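Local coordinates for hypothetical protein PH0435 (Pyrococcus horikoshii, PDB 2YV4) that is of unproven function but, as a C-terminal Sua5 domain, probably belongs to an enzyme making threonylcarbamoyl-AMP for tRNA modification, at residues E5-G11 / G99-A105; V16-I20 / I77-V81. All blocks are in the same frame, centred on the assembly; numbering follows the deposited sequence.

Contact 1 (E5-G11 / G99-A105); sequences EVIVVEG and GYKIVKA
Alternate residues of one parallel strand bond to the two residues flanking their partner, as Glu5-Gly11 beside Gly99-Ala105 illustrates. The axes of extended strands 5-11 and 101-104 approach to 4.7 Å, at 28° between their directions, with Ile7 level with Lys101 and Val9 with Val103 on one face, Val8 with Ile102 and Glu10 with Lys104 on the other. Water bridges Val6 N (2.8 Å) and Gly99 O (2.7 Å); Val6 O accepts from Lys101 N (2.9 Å). Ile7 sends CG2 to Val103 CG2 (3.6 Å). Val8 N bonds to Lys101 O (2.8 Å) and Val8 O to Val103 N (2.9 Å), while Val8 CG2 lies 3.7 Å from CD2 of Tyr100 (chi1 p). Val9 CG1 meets Ala105 CB at 4.1 Å. Glu10, also p, brings CD within 3.5 Å of Ile102 CG2; its N bonds to Val103 O (3.0 Å), its O to Ala105 N (2.8 Å). This is the regular parallel-sheet pattern, joining strands far apart in sequence, 101-104 forming one edge of the sheet.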
ATOM      1  N   GLU A   5       4.978  -1.870   9.267  1.00 14.74           N
ATOM      2  CA  GLU A   5       3.950  -2.899   9.185  1.00 13.42           C
ATOM      3  C   GLU A   5       3.372  -2.745   7.781  1.00 12.93           C
ATOM      4  O   GLU A   5       3.194  -1.628   7.302  1.00 12.51           O
ATOM      5  CB  GLU A   5       2.844  -2.645  10.211  1.00 15.89           C
ATOM      6  CG  GLU A   5       1.778  -3.736  10.254  1.00 21.43           C
ATOM      7  CD  GLU A   5       0.500  -3.288  10.946  1.00 23.73           C
ATOM      8  OE1 GLU A   5       0.584  -2.482  11.899  1.00 26.22           O
ATOM      9  OE2 GLU A   5      -0.588  -3.752  10.545  1.00 24.60           O
ATOM     10  N   VAL A   6       3.089  -3.857   7.114  1.00 10.62           N
ATOM     11  CA  VAL A   6       2.535  -3.784   5.774  1.00 10.06           C
ATOM     12  C   VAL A   6       1.080  -4.247   5.766  1.00 10.19           C
ATOM     13  O   VAL A   6       0.740  -5.296   6.324  1.00 10.52           O
ATOM     14  CB  VAL A   6       3.378  -4.626   4.794  1.00 10.02           C
ATOM     15  CG1 VAL A   6       2.733  -4.645   3.414  1.00  9.03           C
ATOM     16  CG2 VAL A   6       4.787  -4.037   4.712  1.00  8.49           C
ATOM     17  N   ILE A   7       0.222  -3.434   5.161  1.00  9.32           N
ATOM     18  CA  ILE A   7      -1.198  -3.748   5.059  1.00  8.78           C
ATOM     19  C   ILE A   7      -1.621  -3.660   3.602  1.00  9.82           C
ATOM     20  O   ILE A   7      -1.492  -2.608   2.975  1.00  8.15           O
ATOM     21  CB  ILE A   7      -2.074  -2.750   5.843  1.00 10.60           C
ATOM     22  CG1 ILE A   7      -1.689  -2.753   7.323  1.00  7.43           C
ATOM     23  CG2 ILE A   7      -3.548  -3.110   5.657  1.00  8.32           C
ATOM     24  CD1 ILE A   7      -2.486  -1.770   8.156  1.00  9.07           C
ATOM     25  N   VAL A   8      -2.125  -4.766   3.067  1.00  7.41           N
ATOM     26  CA  VAL A   8      -2.589  -4.795   1.688  1.00  8.41           C
ATOM     27  C   VAL A   8      -4.111  -4.664   1.688  1.00  7.44           C
ATOM     28  O   VAL A   8      -4.805  -5.462   2.318  1.00  6.04           O
ATOM     29  CB  VAL A   8      -2.205  -6.124   1.002  1.00  9.70           C
ATOM     30  CG1 VAL A   8      -2.709  -6.130  -0.442  1.00  9.11           C
ATOM     31  CG2 VAL A   8      -0.708  -6.320   1.057  1.00 10.00           C
ATOM     32  N   VAL A   9      -4.630  -3.650   1.002  1.00  8.82           N
ATOM     33  CA  VAL A   9      -6.077  -3.458   0.921  1.00  9.35           C
ATOM     34  C   VAL A   9      -6.523  -3.920  -0.466  1.00 11.64           C
ATOM     35  O   VAL A   9      -6.140  -3.339  -1.487  1.00  9.21           O
ATOM     36  CB  VAL A   9      -6.468  -1.984   1.135  1.00  7.66           C
ATOM     37  CG1 VAL A   9      -7.979  -1.809   0.952  1.00  9.05           C
ATOM     38  CG2 VAL A   9      -6.054  -1.546   2.534  1.00  7.74           C
ATOM     39  N   GLU A  10      -7.335  -4.972  -0.493  1.00 12.58           N
ATOM     40  CA  GLU A  10      -7.794  -5.554  -1.751  1.00 15.36           C
ATOM     41  C   GLU A  10      -9.290  -5.466  -2.018  1.00 14.41           C
ATOM     42  O   GLU A  10     -10.097  -5.299  -1.101  1.00 17.23           O
ATOM     43  CB  GLU A  10      -7.360  -7.020  -1.814  1.00 17.93           C
ATOM     44  CG  GLU A  10      -7.523  -7.734  -0.488  1.00 22.28           C
ATOM     45  CD  GLU A  10      -7.646  -9.234  -0.634  1.00 26.53           C
ATOM     46  OE1 GLU A  10      -6.714  -9.868  -1.175  1.00 24.57           O
ATOM     47  OE2 GLU A  10      -8.685  -9.777  -0.197  1.00 30.12           O
ATOM     48  N   GLY A  11      -9.645  -5.608  -3.288  1.00 15.56           N
ATOM     49  CA  GLY A  11     -11.036  -5.548  -3.692  1.00 15.77           C
ATOM     50  C   GLY A  11     -11.171  -4.722  -4.954  1.00 16.65           C
ATOM     51  O   GLY A  11     -10.161  -4.318  -5.537  1.00 14.56           O
ATOM     52  N   GLY A  99       5.773 -11.137   6.309  1.00 21.54           N
ATOM     53  CA  GLY A  99       4.567 -10.823   7.055  1.00 18.61           C
ATOM     54  C   GLY A  99       3.804  -9.572   6.658  1.00 16.96           C
ATOM     55  O   GLY A  99       4.371  -8.483   6.579  1.00 16.64           O
ATOM     56  N   TYR A 100       2.506  -9.733   6.407  1.00 14.36           N
ATOM     57  CA  TYR A 100       1.652  -8.606   6.058  1.00 12.19           C
ATOM     58  C   TYR A 100       0.189  -8.893   6.354  1.00 11.00           C
ATOM     59  O   TYR A 100      -0.239 -10.041   6.403  1.00  9.90           O
ATOM     60  CB  TYR A 100       1.823  -8.201   4.584  1.00 10.81           C
ATOM     61  CG  TYR A 100       1.392  -9.221   3.549  1.00 10.77           C
ATOM     62  CD1 TYR A 100       2.320 -10.072   2.956  1.00  9.28           C
ATOM     63  CD2 TYR A 100       0.062  -9.305   3.130  1.00 11.31           C
ATOM     64  CE1 TYR A 100       1.944 -10.974   1.964  1.00 10.89           C
ATOM     65  CE2 TYR A 100      -0.327 -10.213   2.141  1.00 12.73           C
ATOM     66  CZ  TYR A 100       0.625 -11.041   1.562  1.00 11.95           C
ATOM     67  OH  TYR A 100       0.263 -11.937   0.581  1.00 11.44           O
ATOM     68  N   LYS A 101      -0.573  -7.831   6.578  1.00 10.76           N
ATOM     69  CA  LYS A 101      -1.991  -7.949   6.874  1.00  8.81           C
ATOM     70  C   LYS A 101      -2.804  -7.749   5.604  1.00  8.68           C
ATOM     71  O   LYS A 101      -2.400  -7.011   4.708  1.00  7.78           O
ATOM     72  CB  LYS A 101      -2.385  -6.889   7.900  1.00  9.62           C
ATOM     73  CG  LYS A 101      -3.859  -6.863   8.274  1.00  8.07           C
ATOM     74  CD  LYS A 101      -4.100  -5.704   9.245  1.00 10.90           C
ATOM     75  CE  LYS A 101      -5.506  -5.699   9.805  1.00 11.18           C
ATOM     76  NZ  LYS A 101      -5.719  -4.513  10.675  1.00 12.50           N
ATOM     77  N   ILE A 102      -3.950  -8.411   5.526  1.00  8.36           N
ATOM     78  CA  ILE A 102      -4.814  -8.270   4.364  1.00 10.71           C
ATOM     79  C   ILE A 102      -6.162  -7.742   4.826  1.00 11.75           C
ATOM     80  O   ILE A 102      -6.809  -8.332   5.691  1.00 10.23           O
ATOM     81  CB  ILE A 102      -5.022  -9.614   3.639  1.00 11.76           C
ATOM     82  CG1 ILE A 102      -3.680 -10.125   3.109  1.00 13.61           C
ATOM     83  CG2 ILE A 102      -6.015  -9.444   2.492  1.00 12.22           C
ATOM     84  CD1 ILE A 102      -3.769 -11.467   2.417  1.00 17.75           C
ATOM     85  N   VAL A 103      -6.570  -6.620   4.245  1.00 10.47           N
ATOM     86  CA  VAL A 103      -7.837  -5.992   4.582  1.00 14.01           C
ATOM     87  C   VAL A 103      -8.742  -5.962   3.360  1.00 15.71           C
ATOM     88  O   VAL A 103      -8.367  -5.436   2.312  1.00 15.03           O
ATOM     89  CB  VAL A 103      -7.624  -4.546   5.073  1.00 12.74           C
ATOM     90  CG1 VAL A 103      -8.959  -3.901   5.390  1.00 15.48           C
ATOM     91  CG2 VAL A 103      -6.734  -4.543   6.302  1.00 14.54           C
ATOM     92  N   LYS A 104      -9.929  -6.544   3.498  1.00 16.38           N
ATOM     93  CA  LYS A 104     -10.905  -6.577   2.416  1.00 18.25           C
ATOM     94  C   LYS A 104     -11.562  -5.204   2.326  1.00 18.52           C
ATOM     95  O   LYS A 104     -12.083  -4.700   3.319  1.00 19.32           O
ATOM     96  CB  LYS A 104     -11.964  -7.645   2.703  1.00 20.37           C
ATOM     97  CG  LYS A 104     -13.134  -7.659   1.727  1.00 22.43           C
ATOM     98  CD  LYS A 104     -14.157  -8.716   2.123  1.00 23.44           C
ATOM     99  CE  LYS A 104     -15.332  -8.743   1.156  1.00 24.84           C
ATOM    100  NZ  LYS A 104     -16.317  -9.800   1.528  1.00 23.69           N
ATOM    101  N   ALA A 105     -11.545  -4.602   1.140  1.00 18.96           N
ATOM    102  CA  ALA A 105     -12.135  -3.277   0.956  1.00 20.10           C
ATOM    103  C   ALA A 105     -13.659  -3.305   1.054  1.00 21.86           C
ATOM    104  O   ALA A 105     -14.244  -4.390   0.858  1.00 21.51           O
ATOM    105  CB  ALA A 105     -11.718  -2.702  -0.389  1.00 17.51           C
ATOM    106  OXT ALA A 105     -14.244  -2.231   1.312  1.00 23.44           O
TER
HETATM  107  O   HOH W   1       3.987  -6.314   8.203  1.00 12.89           O

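Contact 2 (V16-I20 / I77-V81); sequences VKGKI and IAEGV
The turn Val16-Ile20 of helix 13-29 runs nearly antiparallel to Ile77-Val81 of strand 75-81, at 161° between their directions, the axes approaching to 9.4 Å. The turn is regular, Ile20 N bonding to Val16 O at 2.8 Å; the strand is extended, with Gly80 (phi -125°, psi 74°) departing from regular values. Val16 CA lies 6.6 Å from Val81 CA, and Ile20 CA 7.5 Å from Ile77 CA, so the ends of the turn face the ends of the strand segment, which is about twice as long. No hydrogen bond joins the two; side chains fill the gap. Val16 (t) and Ile20 (m, t), both directed toward the strand, offer a joint apolar surface to Glu79: Val16 CG1 and Ile20 CD1 each stand 3.7 Å from Glu79 CG. Val16 CB meets Val81 CG1 and Ile20 CG1 meets Ile77 CG2, both at 4.1 Å. Lys17 NZ stays 4.5 Å from Glu79 OE2, too far for a salt bridge; Lys17 pairs with Glu40 instead, and the buried Glu79 carboxylate bonds to Tyr42 and Ser39. Val9 of strand 5-11 touches Val16, Ile20 and Ile77, while Ala78, pointing away, packs on Val90 of helix 86-93.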
ATOM      1  N   VAL A  16     -11.605  -0.101  -2.859  1.00 13.58           N
ATOM      2  CA  VAL A  16     -10.268   0.016  -2.306  1.00 14.03           C
ATOM      3  C   VAL A  16      -9.937   1.478  -2.013  1.00 13.34           C
ATOM      4  O   VAL A  16      -9.436   1.804  -0.940  1.00 13.10           O
ATOM      5  CB  VAL A  16      -9.219  -0.577  -3.267  1.00 12.81           C
ATOM      6  CG1 VAL A  16      -7.820  -0.195  -2.812  1.00 13.11           C
ATOM      7  CG2 VAL A  16      -9.359  -2.100  -3.309  1.00 11.63           C
ATOM      8  N   LYS A  17     -10.229   2.362  -2.961  1.00 14.29           N
ATOM      9  CA  LYS A  17      -9.944   3.777  -2.762  1.00 13.35           C
ATOM     10  C   LYS A  17     -10.626   4.317  -1.507  1.00 13.04           C
ATOM     11  O   LYS A  17     -10.022   5.075  -0.745  1.00 12.50           O
ATOM     12  CB  LYS A  17     -10.367   4.584  -3.992  1.00 13.96           C
ATOM     13  CG  LYS A  17      -9.453   4.357  -5.196  1.00 16.32           C
ATOM     14  CD  LYS A  17      -9.778   5.295  -6.349  1.00 17.47           C
ATOM     15  CE  LYS A  17      -8.818   5.094  -7.519  1.00 16.68           C
ATOM     16  NZ  LYS A  17      -7.404   5.423  -7.168  1.00 20.07           N
ATOM     17  N   GLY A  18     -11.877   3.920  -1.286  1.00 11.71           N
ATOM     18  CA  GLY A  18     -12.592   4.373  -0.107  1.00 13.81           C
ATOM     19  C   GLY A  18     -12.024   3.787   1.180  1.00 14.85           C
ATOM     20  O   GLY A  18     -11.914   4.474   2.200  1.00 14.60           O
ATOM     21  N   LYS A  19     -11.651   2.513   1.134  1.00 12.65           N
ATOM     22  CA  LYS A  19     -11.097   1.847   2.307  1.00 11.65           C
ATOM     23  C   LYS A  19      -9.742   2.447   2.689  1.00 12.34           C
ATOM     24  O   LYS A  19      -9.491   2.730   3.864  1.00 11.35           O
ATOM     25  CB  LYS A  19     -10.968   0.344   2.040  1.00 11.90           C
ATOM     26  CG  LYS A  19     -10.322  -0.458   3.175  1.00 16.03           C
ATOM     27  CD  LYS A  19     -11.100  -0.366   4.488  1.00 19.76           C
ATOM     28  CE  LYS A  19     -12.489  -0.977   4.379  1.00 20.75           C
ATOM     29  NZ  LYS A  19     -13.179  -0.982   5.703  1.00 22.94           N
ATOM     30  N   ILE A  20      -8.870   2.653   1.704  1.00 10.20           N
ATOM     31  CA  ILE A  20      -7.561   3.235   1.992  1.00  9.25           C
ATOM     32  C   ILE A  20      -7.712   4.627   2.609  1.00 11.41           C
ATOM     33  O   ILE A  20      -7.061   4.947   3.606  1.00  8.98           O
ATOM     34  CB  ILE A  20      -6.685   3.330   0.717  1.00  7.56           C
ATOM     35  CG1 ILE A  20      -6.329   1.919   0.241  1.00  4.62           C
ATOM     36  CG2 ILE A  20      -5.409   4.124   1.011  1.00  7.13           C
ATOM     37  CD1 ILE A  20      -5.516   1.874  -1.028  1.00  4.17           C
ATOM     38  N   ILE A  77       0.553   1.048   3.514  1.00  6.08           N
ATOM     39  CA  ILE A  77      -0.644   0.449   2.933  1.00  4.99           C
ATOM     40  C   ILE A  77      -0.355   0.244   1.459  1.00  4.96           C
ATOM     41  O   ILE A  77      -0.005   1.189   0.750  1.00  2.17           O
ATOM     42  CB  ILE A  77      -1.869   1.372   3.074  1.00  5.77           C
ATOM     43  CG1 ILE A  77      -2.177   1.605   4.557  1.00  6.90           C
ATOM     44  CG2 ILE A  77      -3.070   0.753   2.356  1.00  5.90           C
ATOM     45  CD1 ILE A  77      -3.265   2.650   4.804  1.00  9.13           C
ATOM     46  N   ALA A  78      -0.465  -0.999   1.003  1.00  4.74           N
ATOM     47  CA  ALA A  78      -0.229  -1.305  -0.400  1.00  5.68           C
ATOM     48  C   ALA A  78      -1.584  -1.530  -1.049  1.00  5.97           C
ATOM     49  O   ALA A  78      -2.348  -2.388  -0.624  1.00  7.31           O
ATOM     50  CB  ALA A  78       0.643  -2.556  -0.535  1.00  6.12           C
ATOM     51  N   GLU A  79      -1.876  -0.731  -2.065  1.00  8.39           N
ATOM     52  CA  GLU A  79      -3.132  -0.808  -2.801  1.00  9.87           C
ATOM     53  C   GLU A  79      -3.156  -2.094  -3.634  1.00 11.40           C
ATOM     54  O   GLU A  79      -2.282  -2.301  -4.470  1.00 10.97           O
ATOM     55  CB  GLU A  79      -3.230   0.415  -3.713  1.00 11.33           C
ATOM     56  CG  GLU A  79      -4.563   0.651  -4.371  1.00 12.28           C
ATOM     57  CD  GLU A  79      -4.536   1.901  -5.231  1.00 15.17           C
ATOM     58  OE1 GLU A  79      -4.142   2.969  -4.705  1.00 14.51           O
ATOM     59  OE2 GLU A  79      -4.898   1.819  -6.426  1.00 13.72           O
ATOM     60  N   GLY A  80      -4.146  -2.955  -3.400  1.00 10.71           N
ATOM     61  CA  GLY A  80      -4.238  -4.198  -4.151  1.00 12.06           C
ATOM     62  C   GLY A  80      -5.580  -4.370  -4.844  1.00 13.57           C
ATOM     63  O   GLY A  80      -6.408  -5.174  -4.405  1.00 13.93           O
ATOM     64  N   VAL A  81      -5.799  -3.630  -5.930  1.00 12.33           N
ATOM     65  CA  VAL A  81      -7.068  -3.708  -6.650  1.00 13.09           C
ATOM     66  C   VAL A  81      -7.195  -4.987  -7.475  1.00 15.09           C
ATOM     67  O   VAL A  81      -6.194  -5.559  -7.919  1.00 11.81           O
ATOM     68  CB  VAL A  81      -7.281  -2.475  -7.573  1.00 13.16           C
ATOM     69  CG1 VAL A  81      -7.137  -1.186  -6.753  1.00 12.67           C
ATOM     70  CG2 VAL A  81      -6.286  -2.494  -8.735  1.00 10.48           C
TER

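In the fold
The two contacts, their centres about 8 Å apart, illustrate how one sheet is both widened and covered. Strands 5-11 and 75-81 are neighbours in the five-stranded parallel sheet, joined by probable hydrogen bonds from Ala78 N to Ile7 O (2.7 Å) and from Gly80 N to Val9 O (2.8 Å). Contact 1 adds the edge strand 101-104 on the far side of 5-11; contact 2 sets helix 13-29, which directly follows strand 5-11, against 75-81. Along the chain, contact 2 is nested within the loop closed by contact 1, so N- and C-terminal strands end side by side. With helix 86-93 packing on the other face, the sheet lies between helices in a compact three-layer alpha/beta domain.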